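PDB 6UUG: putative dehydrogenase from Pseudomonas fluorescens, which oxidises methanesulfinate as the monooxygenase component of a two-component flavin-dependent system used in bacterial sulfur assimilation. Local coordinates for residues N209-R214 / H379-R384; V91-A96 / M259-A264; A346-S351 / D390-K395. All blocks are in the same frame, centred on the assembly; numbering follows the deposited sequence.

Interaction 1. Residues N209-R214 / H379-R384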
ATOM      1  N   ASN A 209      -6.955  -8.863 -30.960  1.00 68.34           N
ATOM      2  CA  ASN A 209      -6.321  -7.546 -30.963  1.00 63.68           C
ATOM      3  C   ASN A 209      -6.448  -6.983 -29.547  1.00 60.16           C
ATOM      4  O   ASN A 209      -7.487  -6.417 -29.190  1.00 52.97           O
ATOM      5  CB  ASN A 209      -6.971  -6.636 -31.999  1.00 66.64           C
ATOM      6  CG  ASN A 209      -6.086  -5.469 -32.396  1.00 67.89           C
ATOM      7  OD1 ASN A 209      -4.856  -5.540 -32.306  1.00 65.85           O
ATOM      8  ND2 ASN A 209      -6.710  -4.384 -32.844  1.00 70.35           N
ATOM      9  N   ASN A 210      -5.391  -7.140 -28.754  1.00 59.25           N
ATOM     10  CA  ASN A 210      -5.430  -6.821 -27.334  1.00 55.04           C
ATOM     11  C   ASN A 210      -4.158  -6.066 -26.963  1.00 45.23           C
ATOM     12  O   ASN A 210      -3.167  -6.106 -27.696  1.00 46.44           O
ATOM     13  CB  ASN A 210      -5.582  -8.107 -26.519  1.00 50.04           C
ATOM     14  CG  ASN A 210      -6.037  -7.855 -25.108  1.00 52.33           C
ATOM     15  OD1 ASN A 210      -5.257  -7.398 -24.275  1.00 48.96           O
ATOM     16  ND2 ASN A 210      -7.302  -8.173 -24.817  1.00 46.29           N
ATOM     17  N   ILE A 211      -4.190  -5.351 -25.828  1.00 44.46           N
ATOM     18  CA  ILE A 211      -3.007  -4.574 -25.446  1.00 42.44           C
ATOM     19  C   ILE A 211      -1.896  -5.482 -24.934  1.00 38.12           C
ATOM     20  O   ILE A 211      -0.715  -5.112 -24.985  1.00 41.76           O
ATOM     21  CB  ILE A 211      -3.345  -3.483 -24.410  1.00 43.64           C
ATOM     22  CG1 ILE A 211      -3.872  -4.114 -23.117  1.00 49.87           C
ATOM     23  CG2 ILE A 211      -4.311  -2.457 -25.015  1.00 41.42           C
ATOM     24  CD1 ILE A 211      -3.516  -3.343 -21.853  1.00 47.80           C
ATOM     25  N   GLY A 212      -2.245  -6.673 -24.425  1.00 41.53           N
ATOM     26  CA  GLY A 212      -1.262  -7.646 -24.003  1.00 40.61           C
ATOM     27  C   GLY A 212      -1.593  -9.014 -24.576  1.00 39.28           C
ATOM     28  O   GLY A 212      -2.642  -9.212 -25.198  1.00 40.08           O
ATOM     29  N   GLN A 213      -0.680  -9.966 -24.343  1.00 40.08           N
ATOM     30  CA  GLN A 213      -0.835 -11.331 -24.858  1.00 40.90           C
ATOM     31  C   GLN A 213      -1.091 -11.332 -26.362  1.00 41.94           C
ATOM     32  O   GLN A 213      -1.957 -12.055 -26.865  1.00 42.39           O
ATOM     33  CB  GLN A 213      -1.959 -12.069 -24.126  1.00 43.28           C
ATOM     34  CG  GLN A 213      -1.698 -12.290 -22.651  1.00 43.00           C
ATOM     35  CD  GLN A 213      -0.396 -13.029 -22.390  1.00 43.47           C
ATOM     36  OE1 GLN A 213       0.665 -12.415 -22.286  1.00 42.80           O
ATOM     37  NE2 GLN A 213      -0.473 -14.357 -22.285  1.00 41.28           N
ATOM     38  N   ARG A 214      -0.320 -10.525 -27.091  1.00 38.76           N
ATOM     39  CA  ARG A 214      -0.676 -10.167 -28.461  1.00 41.48           C
ATOM     40  C   ARG A 214      -0.379 -11.260 -29.482  1.00 45.40           C
ATOM     41  O   ARG A 214      -0.648 -11.053 -30.670  1.00 45.73           O
ATOM     42  CB  ARG A 214       0.037  -8.871 -28.859  1.00 43.54           C
ATOM     43  CG  ARG A 214      -0.478  -7.665 -28.072  1.00 45.09           C
ATOM     44  CD  ARG A 214       0.184  -6.347 -28.471  1.00 45.68           C
ATOM     45  NE  ARG A 214       0.329  -6.188 -29.917  1.00 50.40           N
ATOM     46  CZ  ARG A 214      -0.661  -5.877 -30.756  1.00 57.97           C
ATOM     47  NH1 ARG A 214      -1.899  -5.700 -30.309  1.00 53.34           N
ATOM     48  NH2 ARG A 214      -0.410  -5.754 -32.057  1.00 55.42           N
ATOM     49  N   HIS A 379       5.827  -6.185 -20.241  1.00 29.30           N
ATOM     50  CA  HIS A 379       5.581  -7.048 -19.089  1.00 28.65           C
ATOM     51  C   HIS A 379       4.356  -6.576 -18.321  1.00 28.82           C
ATOM     52  O   HIS A 379       3.455  -7.364 -18.032  1.00 29.00           O
ATOM     53  CB  HIS A 379       6.795  -7.077 -18.160  1.00 26.85           C
ATOM     54  CG  HIS A 379       8.086  -7.394 -18.855  1.00 31.96           C
ATOM     55  ND1 HIS A 379       8.361  -8.636 -19.383  1.00 36.61           N
ATOM     56  CD2 HIS A 379       9.184  -6.634 -19.083  1.00 31.03           C
ATOM     57  CE1 HIS A 379       9.570  -8.624 -19.919  1.00 36.33           C
ATOM     58  NE2 HIS A 379      10.089  -7.420 -19.754  1.00 38.02           N
ATOM     59  N   TRP A 380       4.299  -5.280 -17.991  1.00 28.97           N
ATOM     60  CA  TRP A 380       3.119  -4.761 -17.298  1.00 27.33           C
ATOM     61  C   TRP A 380       1.854  -4.995 -18.127  1.00 26.28           C
ATOM     62  O   TRP A 380       0.834  -5.452 -17.599  1.00 28.25           O
ATOM     63  CB  TRP A 380       3.291  -3.263 -16.975  1.00 28.46           C
ATOM     64  CG  TRP A 380       2.156  -2.703 -16.114  1.00 27.09           C
ATOM     65  CD1 TRP A 380       2.103  -2.646 -14.742  1.00 28.94           C
ATOM     66  CD2 TRP A 380       0.918  -2.144 -16.584  1.00 26.93           C
ATOM     67  NE1 TRP A 380       0.901  -2.086 -14.336  1.00 28.68           N
ATOM     68  CE2 TRP A 380       0.159  -1.775 -15.445  1.00 27.77           C
ATOM     69  CE3 TRP A 380       0.380  -1.915 -17.855  1.00 27.85           C
ATOM     70  CZ2 TRP A 380      -1.108  -1.167 -15.547  1.00 26.97           C
ATOM     71  CZ3 TRP A 380      -0.887  -1.305 -17.954  1.00 30.60           C
ATOM     72  CH2 TRP A 380      -1.619  -0.969 -16.801  1.00 28.10           C
ATOM     73  N   ARG A 381       1.894  -4.686 -19.434  1.00 27.90           N
ATOM     74  CA  ARG A 381       0.683  -4.840 -20.251  1.00 30.32           C
ATOM     75  C   ARG A 381       0.217  -6.289 -20.302  1.00 32.34           C
ATOM     76  O   ARG A 381      -0.990  -6.569 -20.259  1.00 32.64           O
ATOM     77  CB  ARG A 381       0.922  -4.346 -21.678  1.00 31.79           C
ATOM     78  CG  ARG A 381       0.955  -2.850 -21.811  1.00 36.90           C
ATOM     79  CD  ARG A 381       1.004  -2.475 -23.286  1.00 35.21           C
ATOM     80  NE  ARG A 381       2.348  -2.579 -23.846  1.00 33.69           N
ATOM     81  CZ  ARG A 381       2.773  -3.539 -24.666  1.00 38.48           C
ATOM     82  NH1 ARG A 381       1.971  -4.533 -25.042  1.00 36.43           N
ATOM     83  NH2 ARG A 381       4.020  -3.498 -25.120  1.00 37.05           N
ATOM     84  N   ASN A 382       1.159  -7.217 -20.452  1.00 26.93           N
ATOM     85  CA  ASN A 382       0.804  -8.631 -20.499  1.00 28.97           C
ATOM     86  C   ASN A 382       0.176  -9.075 -19.186  1.00 29.05           C
ATOM     87  O   ASN A 382      -0.850  -9.766 -19.167  1.00 29.71           O
ATOM     88  CB  ASN A 382       2.054  -9.463 -20.804  1.00 29.41           C
ATOM     89  CG  ASN A 382       2.527  -9.300 -22.237  1.00 36.13           C
ATOM     90  OD1 ASN A 382       1.758  -8.896 -23.107  1.00 37.92           O
ATOM     91  ND2 ASN A 382       3.795  -9.625 -22.488  1.00 38.01           N
ATOM     92  N   LEU A 383       0.795  -8.707 -18.071  1.00 27.41           N
ATOM     93  CA  LEU A 383       0.264  -9.130 -16.785  1.00 26.47           C
ATOM     94  C   LEU A 383      -1.033  -8.402 -16.466  1.00 27.54           C
ATOM     95  O   LEU A 383      -1.960  -8.995 -15.916  1.00 27.72           O
ATOM     96  CB  LEU A 383       1.311  -8.899 -15.693  1.00 28.38           C
ATOM     97  CG  LEU A 383       1.064  -9.510 -14.324  1.00 33.64           C
ATOM     98  CD1 LEU A 383       0.822 -11.001 -14.447  1.00 31.37           C
ATOM     99  CD2 LEU A 383       2.284  -9.233 -13.443  1.00 33.18           C
ATOM    100  N   ARG A 384      -1.132  -7.118 -16.819  1.00 27.32           N
ATOM    101  CA  ARG A 384      -2.385  -6.404 -16.579  1.00 26.33           C
ATOM    102  C   ARG A 384      -3.550  -7.071 -17.292  1.00 27.91           C
ATOM    103  O   ARG A 384      -4.656  -7.150 -16.742  1.00 30.54           O
ATOM    104  CB  ARG A 384      -2.272  -4.941 -17.043  1.00 25.64           C
ATOM    105  CG  ARG A 384      -3.578  -4.111 -16.955  1.00 28.21           C
ATOM    106  CD  ARG A 384      -3.955  -3.765 -15.515  1.00 27.39           C
ATOM    107  NE  ARG A 384      -4.464  -4.946 -14.802  1.00 28.34           N
ATOM    108  CZ  ARG A 384      -4.844  -4.975 -13.530  1.00 25.90           C
ATOM    109  NH1 ARG A 384      -5.221  -6.140 -12.976  1.00 27.50           N
ATOM    110  NH2 ARG A 384      -4.837  -3.864 -12.797  1.00 27.83           N
TER
HETATM  111  O   HOH W   1       1.810  -8.804 -25.924  1.00 43.48           O
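G212 rides close over N382, their CA atoms 4.2 Å apart, where the irregular loop 209-214 comes down on helix 378-386. A CB modelled on G212 would collide with R381 O and with N382 CA, so the backbone can come this near only because position 212 has no side chain. R381 reaches up with NH1, which donates to I211 O at 2.7 Å; the carbonyl oxygen lies in the plane of the guanidinium group, and the donor sits almost on the line of the C=O bond (175°). The bend at chi3 (-81°) swings the group onto the loop, while salt bridges from NE to D377 and from NH2 to D51 fix its rotation. One residue along, Q213 N donates to N382 OD1 at 2.9 Å, coming from above the plane of the N382 amide. The same oxygen accepts from water 1 (2.8 Å), which in turn accepts from R214 N. Q213 OE1 lies against N382 CB at 3.6 Å, with the two amide planes 76° apart, but its polar partner is S100 OG. Within the loop, N210 OD1 accepts from G212 N in an Asx turn, and R214 NH1 ties back to N210 O. These bonds tie the loop between strands 202-204 and 221-228 to helix 378-386, where the beta-strand part meets the C-terminal helices, as in the acyl-CoA dehydrogenase fold.

Interaction 2. Residues V91-A96 / M259-A264; sequences VVREFA and MFLGIA
R93 and G262 are the nearest CA pair of segments 91-96 and 259-264, two helices that run in roughly the same direction, their axes approaching to 7.2 Å and crossing at -36°. The CA atoms of the two residues are 4.5 Å apart, and G262 CA faces R93 O at 3.5 Å in a CA-H...O contact. A methyl placed on G262 would strike both R93 O and A96 CB, which shows how tightly the backbones are pressed together here. A96 is the small residue on the other side: its CB points at the partner helix and rests on M259 O at 3.5 Å, with I263 CG1 somewhat farther off at 4.3 Å. Beyond it, V92 CG1 packs on the methylene CG of M259. R93 leaves its helix with CG anti to the backbone N (chi1 167°) and stays extended to the end, which carries the guanidinium across L261. There L261 CD2 sits over the centre of one face of the R93 guanidinium, 3.4 Å above its plane, a methyl against a flat cation. The charged ends are held from outside the pair, NH2 by a salt bridge to E265 and NH1 by another to E315, so the group is pinned flat above the leucine. Around the pair, helix 100-119 touches A96 and I263, helix 294-327 packs on R93 and L261, and helix 32-53 backs F95, placing the contact where the N-terminal helices meet long helix 247-277.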
ATOM      1  N   VAL A  91       8.460 -25.062 -17.180  1.00 27.85           N
ATOM      2  CA  VAL A  91       8.765 -24.628 -18.540  1.00 26.48           C
ATOM      3  C   VAL A  91       7.847 -23.480 -18.959  1.00 30.24           C
ATOM      4  O   VAL A  91       8.298 -22.520 -19.591  1.00 29.67           O
ATOM      5  CB  VAL A  91       8.704 -25.821 -19.511  1.00 29.22           C
ATOM      6  CG1 VAL A  91       8.761 -25.338 -20.949  1.00 30.75           C
ATOM      7  CG2 VAL A  91       9.882 -26.788 -19.201  1.00 28.46           C
ATOM      8  N   VAL A  92       6.562 -23.531 -18.582  1.00 28.36           N
ATOM      9  CA  VAL A  92       5.665 -22.394 -18.835  1.00 28.13           C
ATOM     10  C   VAL A  92       6.250 -21.110 -18.239  1.00 26.97           C
ATOM     11  O   VAL A  92       6.310 -20.056 -18.894  1.00 28.57           O
ATOM     12  CB  VAL A  92       4.256 -22.685 -18.270  1.00 25.76           C
ATOM     13  CG1 VAL A  92       3.383 -21.440 -18.352  1.00 27.32           C
ATOM     14  CG2 VAL A  92       3.581 -23.843 -19.017  1.00 28.49           C
ATOM     15  N   ARG A  93       6.680 -21.186 -16.976  1.00 25.87           N
ATOM     16  CA  ARG A  93       7.285 -20.051 -16.285  1.00 26.81           C
ATOM     17  C   ARG A  93       8.531 -19.554 -17.012  1.00 31.12           C
ATOM     18  O   ARG A  93       8.733 -18.342 -17.166  1.00 29.58           O
ATOM     19  CB  ARG A  93       7.625 -20.476 -14.851  1.00 27.72           C
ATOM     20  CG  ARG A  93       8.531 -19.543 -14.045  1.00 27.28           C
ATOM     21  CD  ARG A  93       8.839 -20.209 -12.687  1.00 27.55           C
ATOM     22  NE  ARG A  93       9.721 -19.451 -11.798  1.00 29.18           N
ATOM     23  CZ  ARG A  93      10.118 -19.907 -10.610  1.00 28.01           C
ATOM     24  NH1 ARG A  93       9.694 -21.098 -10.187  1.00 28.86           N
ATOM     25  NH2 ARG A  93      10.936 -19.184  -9.848  1.00 28.81           N
ATOM     26  N   GLU A  94       9.372 -20.483 -17.482  0.78 25.66           N
ATOM     27  CA  GLU A  94      10.601 -20.094 -18.170  0.56 31.18           C
ATOM     28  C   GLU A  94      10.305 -19.354 -19.469  1.00 30.12           C
ATOM     29  O   GLU A  94      10.967 -18.361 -19.789  0.79 29.17           O
ATOM     30  CB  GLU A  94      11.456 -21.329 -18.448  0.56 34.76           C
ATOM     31  CG  GLU A  94      12.833 -20.994 -18.988  0.56 33.12           C
ATOM     32  CD  GLU A  94      13.752 -20.402 -17.934  0.56 37.56           C
ATOM     33  OE1 GLU A  94      13.542 -20.660 -16.729  0.56 38.91           O
ATOM     34  OE2 GLU A  94      14.694 -19.675 -18.313  0.56 38.58           O
ATOM     35  N   PHE A  95       9.315 -19.824 -20.238  1.00 29.67           N
ATOM     36  CA  PHE A  95       8.942 -19.108 -21.459  1.00 28.85           C
ATOM     37  C   PHE A  95       8.389 -17.727 -21.125  1.00 29.82           C
ATOM     38  O   PHE A  95       8.702 -16.743 -21.803  1.00 31.96           O
ATOM     39  CB  PHE A  95       7.909 -19.893 -22.262  1.00 30.65           C
ATOM     40  CG  PHE A  95       8.464 -21.099 -22.970  1.00 30.64           C
ATOM     41  CD1 PHE A  95       9.757 -21.093 -23.464  1.00 33.59           C
ATOM     42  CD2 PHE A  95       7.687 -22.229 -23.137  1.00 31.25           C
ATOM     43  CE1 PHE A  95      10.273 -22.217 -24.118  1.00 34.46           C
ATOM     44  CE2 PHE A  95       8.192 -23.348 -23.798  1.00 33.43           C
ATOM     45  CZ  PHE A  95       9.482 -23.331 -24.283  1.00 32.13           C
ATOM     46  N   ALA A  96       7.597 -17.632 -20.055  1.00 29.37           N
ATOM     47  CA  ALA A  96       6.953 -16.368 -19.705  1.00 29.54           C
ATOM     48  C   ALA A  96       7.944 -15.273 -19.330  1.00 30.20           C
ATOM     49  O   ALA A  96       7.594 -14.088 -19.413  1.00 31.10           O
ATOM     50  CB  ALA A  96       5.956 -16.588 -18.565  1.00 29.59           C
ATOM     51  N   MET A 259       2.723 -18.408 -15.290  1.00 28.07           N
ATOM     52  CA  MET A 259       2.935 -17.328 -16.256  0.53 29.23           C
ATOM     53  C   MET A 259       3.177 -16.002 -15.547  1.00 28.33           C
ATOM     54  O   MET A 259       4.081 -15.237 -15.918  1.00 27.57           O
ATOM     55  CB  MET A 259       1.726 -17.190 -17.193  0.53 29.80           C
ATOM     56  CG  MET A 259       1.531 -18.293 -18.212  0.53 26.91           C
ATOM     57  SD  MET A 259      -0.106 -18.197 -19.006  0.53 35.28           S
ATOM     58  CE  MET A 259      -0.146 -16.487 -19.529  0.53 37.03           C
ATOM     59  N   PHE A 260       2.330 -15.689 -14.554  1.00 26.21           N
ATOM     60  CA  PHE A 260       2.450 -14.431 -13.826  1.00 27.81           C
ATOM     61  C   PHE A 260       3.815 -14.304 -13.162  1.00 27.41           C
ATOM     62  O   PHE A 260       4.442 -13.239 -13.197  1.00 25.72           O
ATOM     63  CB  PHE A 260       1.354 -14.321 -12.754  1.00 28.98           C
ATOM     64  CG  PHE A 260      -0.071 -14.302 -13.283  1.00 27.61           C
ATOM     65  CD1 PHE A 260      -0.352 -14.229 -14.636  1.00 30.88           C
ATOM     66  CD2 PHE A 260      -1.138 -14.363 -12.383  1.00 30.40           C
ATOM     67  CE1 PHE A 260      -1.691 -14.214 -15.100  1.00 31.98           C
ATOM     68  CE2 PHE A 260      -2.460 -14.354 -12.841  1.00 28.41           C
ATOM     69  CZ  PHE A 260      -2.725 -14.276 -14.195  1.00 30.19           C
ATOM     70  N   LEU A 261       4.264 -15.373 -12.500  1.00 26.31           N
ATOM     71  CA  LEU A 261       5.579 -15.339 -11.873  1.00 25.04           C
ATOM     72  C   LEU A 261       6.676 -15.156 -12.917  1.00 28.18           C
ATOM     73  O   LEU A 261       7.571 -14.321 -12.745  1.00 26.68           O
ATOM     74  CB  LEU A 261       5.814 -16.613 -11.055  1.00 26.49           C
ATOM     75  CG  LEU A 261       7.240 -16.849 -10.547  1.00 25.64           C
ATOM     76  CD1 LEU A 261       7.727 -15.727  -9.651  1.00 26.82           C
ATOM     77  CD2 LEU A 261       7.243 -18.179  -9.766  1.00 27.35           C
ATOM     78  N   GLY A 262       6.604 -15.913 -14.017  1.00 26.84           N
ATOM     79  CA  GLY A 262       7.591 -15.767 -15.082  1.00 26.34           C
ATOM     80  C   GLY A 262       7.670 -14.351 -15.633  1.00 26.96           C
ATOM     81  O   GLY A 262       8.758 -13.820 -15.857  1.00 27.05           O
ATOM     82  N   ILE A 263       6.520 -13.716 -15.847  1.00 25.76           N
ATOM     83  CA  ILE A 263       6.520 -12.340 -16.354  1.00 26.42           C
ATOM     84  C   ILE A 263       7.247 -11.407 -15.384  1.00 28.91           C
ATOM     85  O   ILE A 263       8.106 -10.609 -15.784  1.00 27.68           O
ATOM     86  CB  ILE A 263       5.080 -11.863 -16.607  1.00 25.57           C
ATOM     87  CG1 ILE A 263       4.447 -12.595 -17.793  1.00 28.03           C
ATOM     88  CG2 ILE A 263       5.068 -10.359 -16.839  1.00 27.54           C
ATOM     89  CD1 ILE A 263       2.921 -12.424 -17.850  1.00 27.91           C
ATOM     90  N   ALA A 264       6.907 -11.492 -14.092  1.00 26.78           N
ATOM     91  CA  ALA A 264       7.566 -10.663 -13.083  1.00 24.35           C
ATOM     92  C   ALA A 264       9.069 -10.936 -13.014  1.00 25.27           C
ATOM     93  O   ALA A 264       9.867 -10.001 -12.866  1.00 26.78           O
ATOM     94  CB  ALA A 264       6.906 -10.887 -11.719  1.00 29.38           C
TER

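Interaction 3. Residues A346-S351 / D390-K395; sequences AKVAAS and DPLDYK
K347 and D390 join helix 333-360 to the turn that starts helix 392-405, two members of the C-terminal helical bundle of the acyl-CoA dehydrogenase fold. The lysine leaves its helix with CG anti to the backbone N (chi1 -166°) and runs straight until a final turn at chi4 (-128°) that delivers NZ to D390 OD2. In this salt bridge K347 NZ lies 2.7 Å from D390 OD2, on the anti side of the carboxylate and out of its plane. The ammonium has further partners: it donates to Q253 on helix 247-277 and to water 2, so the buried group is gripped by D390, Q253 OE1 and water 2. K395 NZ adds a long ion pair to the same OD2 at 3.8 Å, and D390 thus lies between two lysines, whose positive field would tend to keep it ionised. A methionine in place of K347 would probably leave the buried D390 carboxylate without its short salt bridge and Q253 OE1 without this donor. Below the charges the packing is apolar. L392 has an unusual chi1 of -128° that brings its branched end onto S351, with CD1 3.8 Å and CD2 3.9 Å from S351 CB. V348 CG2 meets K395 CB at 3.9 Å, and V305 of a third subunit packs on V348 as well. The hydroxyl of S351 turns back on its own helix: OG and the backbone N of S351 both donate to K347 O, from opposite faces of its plane.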
ATOM      1  N   ALA A 346      -1.344 -18.552  -4.149  1.00 25.05           N
ATOM      2  CA  ALA A 346      -0.214 -18.216  -5.018  1.00 27.12           C
ATOM      3  C   ALA A 346      -0.622 -17.260  -6.134  1.00 26.03           C
ATOM      4  O   ALA A 346       0.134 -16.339  -6.479  1.00 27.32           O
ATOM      5  CB  ALA A 346       0.394 -19.496  -5.609  1.00 23.09           C
ATOM      6  N   LYS A 347      -1.807 -17.466  -6.718  1.00 24.68           N
ATOM      7  CA  LYS A 347      -2.254 -16.617  -7.818  1.00 26.45           C
ATOM      8  C   LYS A 347      -2.483 -15.184  -7.360  1.00 25.70           C
ATOM      9  O   LYS A 347      -2.117 -14.237  -8.075  1.00 27.34           O
ATOM     10  CB  LYS A 347      -3.533 -17.194  -8.441  1.00 24.53           C
ATOM     11  CG  LYS A 347      -3.847 -16.545  -9.804  1.00 28.01           C
ATOM     12  CD  LYS A 347      -4.957 -17.250 -10.571  1.00 36.50           C
ATOM     13  CE  LYS A 347      -5.341 -16.438 -11.819  1.00 42.67           C
ATOM     14  NZ  LYS A 347      -6.802 -16.207 -11.884  1.00 39.33           N
ATOM     15  N   VAL A 348      -3.100 -14.988  -6.183  1.00 25.38           N
ATOM     16  CA  VAL A 348      -3.295 -13.626  -5.684  1.00 26.62           C
ATOM     17  C   VAL A 348      -1.948 -12.929  -5.497  1.00 25.90           C
ATOM     18  O   VAL A 348      -1.750 -11.788  -5.938  1.00 26.41           O
ATOM     19  CB  VAL A 348      -4.120 -13.636  -4.387  1.00 27.74           C
ATOM     20  CG1 VAL A 348      -4.152 -12.238  -3.768  1.00 27.42           C
ATOM     21  CG2 VAL A 348      -5.544 -14.082  -4.710  1.00 27.64           C
ATOM     22  N   ALA A 349      -0.985 -13.619  -4.875  1.00 25.87           N
ATOM     23  CA  ALA A 349       0.325 -13.017  -4.660  1.00 26.86           C
ATOM     24  C   ALA A 349       1.021 -12.725  -5.982  1.00 25.04           C
ATOM     25  O   ALA A 349       1.559 -11.624  -6.181  1.00 27.97           O
ATOM     26  CB  ALA A 349       1.202 -13.923  -3.795  1.00 28.49           C
ATOM     27  N   ALA A 350       1.018 -13.692  -6.901  1.00 24.08           N
ATOM     28  CA  ALA A 350       1.685 -13.471  -8.185  1.00 24.57           C
ATOM     29  C   ALA A 350       1.036 -12.327  -8.945  1.00 26.00           C
ATOM     30  O   ALA A 350       1.727 -11.534  -9.587  1.00 26.12           O
ATOM     31  CB  ALA A 350       1.662 -14.733  -9.037  1.00 26.16           C
ATOM     32  N   SER A 351      -0.292 -12.231  -8.881  1.00 27.03           N
ATOM     33  CA  SER A 351      -1.002 -11.181  -9.610  1.00 25.28           C
ATOM     34  C   SER A 351      -0.665  -9.812  -9.053  1.00 26.70           C
ATOM     35  O   SER A 351      -0.274  -8.897  -9.795  1.00 31.12           O
ATOM     36  CB  SER A 351      -2.516 -11.418  -9.526  1.00 28.66           C
ATOM     37  OG  SER A 351      -2.889 -12.589 -10.246  1.00 31.87           O
ATOM     38  N   ASP A 390     -10.084 -13.470 -14.209  1.00 40.01           N
ATOM     39  CA  ASP A 390     -10.642 -14.070 -13.001  1.00 44.67           C
ATOM     40  C   ASP A 390     -10.471 -13.006 -11.919  1.00 41.59           C
ATOM     41  O   ASP A 390      -9.351 -12.788 -11.432  1.00 44.37           O
ATOM     42  CB  ASP A 390      -9.917 -15.379 -12.664  1.00 51.84           C
ATOM     43  CG  ASP A 390     -10.145 -15.873 -11.232  1.00 39.74           C
ATOM     44  OD1 ASP A 390     -11.171 -15.551 -10.589  1.00 60.56           O
ATOM     45  OD2 ASP A 390      -9.263 -16.619 -10.753  1.00 54.14           O
ATOM     46  N   PRO A 391     -11.540 -12.293 -11.551  1.00 35.69           N
ATOM     47  CA  PRO A 391     -11.370 -11.072 -10.744  1.00 35.71           C
ATOM     48  C   PRO A 391     -10.782 -11.336  -9.361  1.00 36.65           C
ATOM     49  O   PRO A 391     -11.286 -12.155  -8.588  1.00 31.50           O
ATOM     50  CB  PRO A 391     -12.792 -10.496 -10.662  1.00 34.63           C
ATOM     51  CG  PRO A 391     -13.707 -11.563 -11.159  1.00 44.40           C
ATOM     52  CD  PRO A 391     -12.911 -12.441 -12.064  1.00 37.31           C
ATOM     53  N   LEU A 392      -9.710 -10.597  -9.045  1.00 32.65           N
ATOM     54  CA  LEU A 392      -8.966 -10.812  -7.803  1.00 32.90           C
ATOM     55  C   LEU A 392      -9.839 -10.643  -6.563  1.00 32.70           C
ATOM     56  O   LEU A 392      -9.650 -11.351  -5.569  1.00 32.85           O
ATOM     57  CB  LEU A 392      -7.778  -9.845  -7.751  1.00 39.65           C
ATOM     58  CG  LEU A 392      -6.376 -10.386  -7.481  1.00 47.75           C
ATOM     59  CD1 LEU A 392      -6.128 -11.667  -8.237  1.00 42.94           C
ATOM     60  CD2 LEU A 392      -5.385  -9.335  -7.925  1.00 50.23           C
ATOM     61  N   ASP A 393     -10.796  -9.708  -6.584  1.00 29.63           N
ATOM     62  CA  ASP A 393     -11.590  -9.481  -5.380  1.00 32.44           C
ATOM     63  C   ASP A 393     -12.380 -10.724  -5.006  1.00 29.94           C
ATOM     64  O   ASP A 393     -12.581 -11.006  -3.824  1.00 29.20           O
ATOM     65  CB  ASP A 393     -12.537  -8.298  -5.571  1.00 31.71           C
ATOM     66  CG  ASP A 393     -11.817  -6.969  -5.571  1.00 37.81           C
ATOM     67  OD1 ASP A 393     -10.924  -6.770  -4.716  1.00 40.81           O
ATOM     68  OD2 ASP A 393     -12.144  -6.143  -6.442  1.00 39.36           O
ATOM     69  N   TYR A 394     -12.852 -11.469  -6.000  1.00 31.82           N
ATOM     70  CA  TYR A 394     -13.608 -12.670  -5.680  1.00 33.26           C
ATOM     71  C   TYR A 394     -12.702 -13.844  -5.329  1.00 29.98           C
ATOM     72  O   TYR A 394     -13.142 -14.757  -4.623  1.00 28.72           O
ATOM     73  CB  TYR A 394     -14.578 -12.992  -6.828  1.00 31.03           C
ATOM     74  CG  TYR A 394     -15.784 -12.083  -6.713  1.00 36.32           C
ATOM     75  CD1 TYR A 394     -16.759 -12.321  -5.752  1.00 34.99           C
ATOM     76  CD2 TYR A 394     -15.910 -10.942  -7.504  1.00 35.61           C
ATOM     77  CE1 TYR A 394     -17.852 -11.476  -5.599  1.00 40.27           C
ATOM     78  CE2 TYR A 394     -17.022 -10.081  -7.363  1.00 37.11           C
ATOM     79  CZ  TYR A 394     -17.977 -10.360  -6.403  1.00 40.49           C
ATOM     80  OH  TYR A 394     -19.067  -9.534  -6.234  1.00 42.34           O
ATOM     81  N   LYS A 395     -11.435 -13.826  -5.770  1.00 31.58           N
ATOM     82  CA  LYS A 395     -10.463 -14.776  -5.233  1.00 28.67           C
ATOM     83  C   LYS A 395     -10.221 -14.534  -3.751  1.00 28.80           C
ATOM     84  O   LYS A 395     -10.126 -15.486  -2.965  1.00 28.60           O
ATOM     85  CB  LYS A 395      -9.142 -14.691  -6.012  1.00 29.71           C
ATOM     86  CG  LYS A 395      -9.206 -15.262  -7.453  1.00 37.56           C
ATOM     87  CD  LYS A 395      -8.825 -16.767  -7.526  1.00 52.33           C
ATOM     88  CE  LYS A 395     -10.004 -17.689  -7.220  1.00 49.35           C
ATOM     89  NZ  LYS A 395      -9.877 -19.043  -7.858  1.00 54.66           N
TER
HETATM   90  O   HOH W   2      -6.820 -13.867 -13.972  0.54 37.43           O

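Overall arrangement
Helix 247-277 connects all three sites. Its segment 259-264, one half of interaction 2, touches interaction 1, where L383 CD1 comes 3.4 Å from F260 CD1 and I263 CG2 lies 3.6 Å from H379 O. The same F260 ring also meets interaction 3, with CE2 3.2 Å from S351 OG and 3.7 Å from K347 CE. Interactions 1 and 3 do not touch: their centres are about 17 Å apart, but helices 378-386 and 392-405 follow each other in the chain, and both sites reach the second subunit. In interaction 1 W380 stacks on W380 of that subunit, while in interaction 3 Y394 OH hydrogen-bonds to D293 of the same neighbouring subunit.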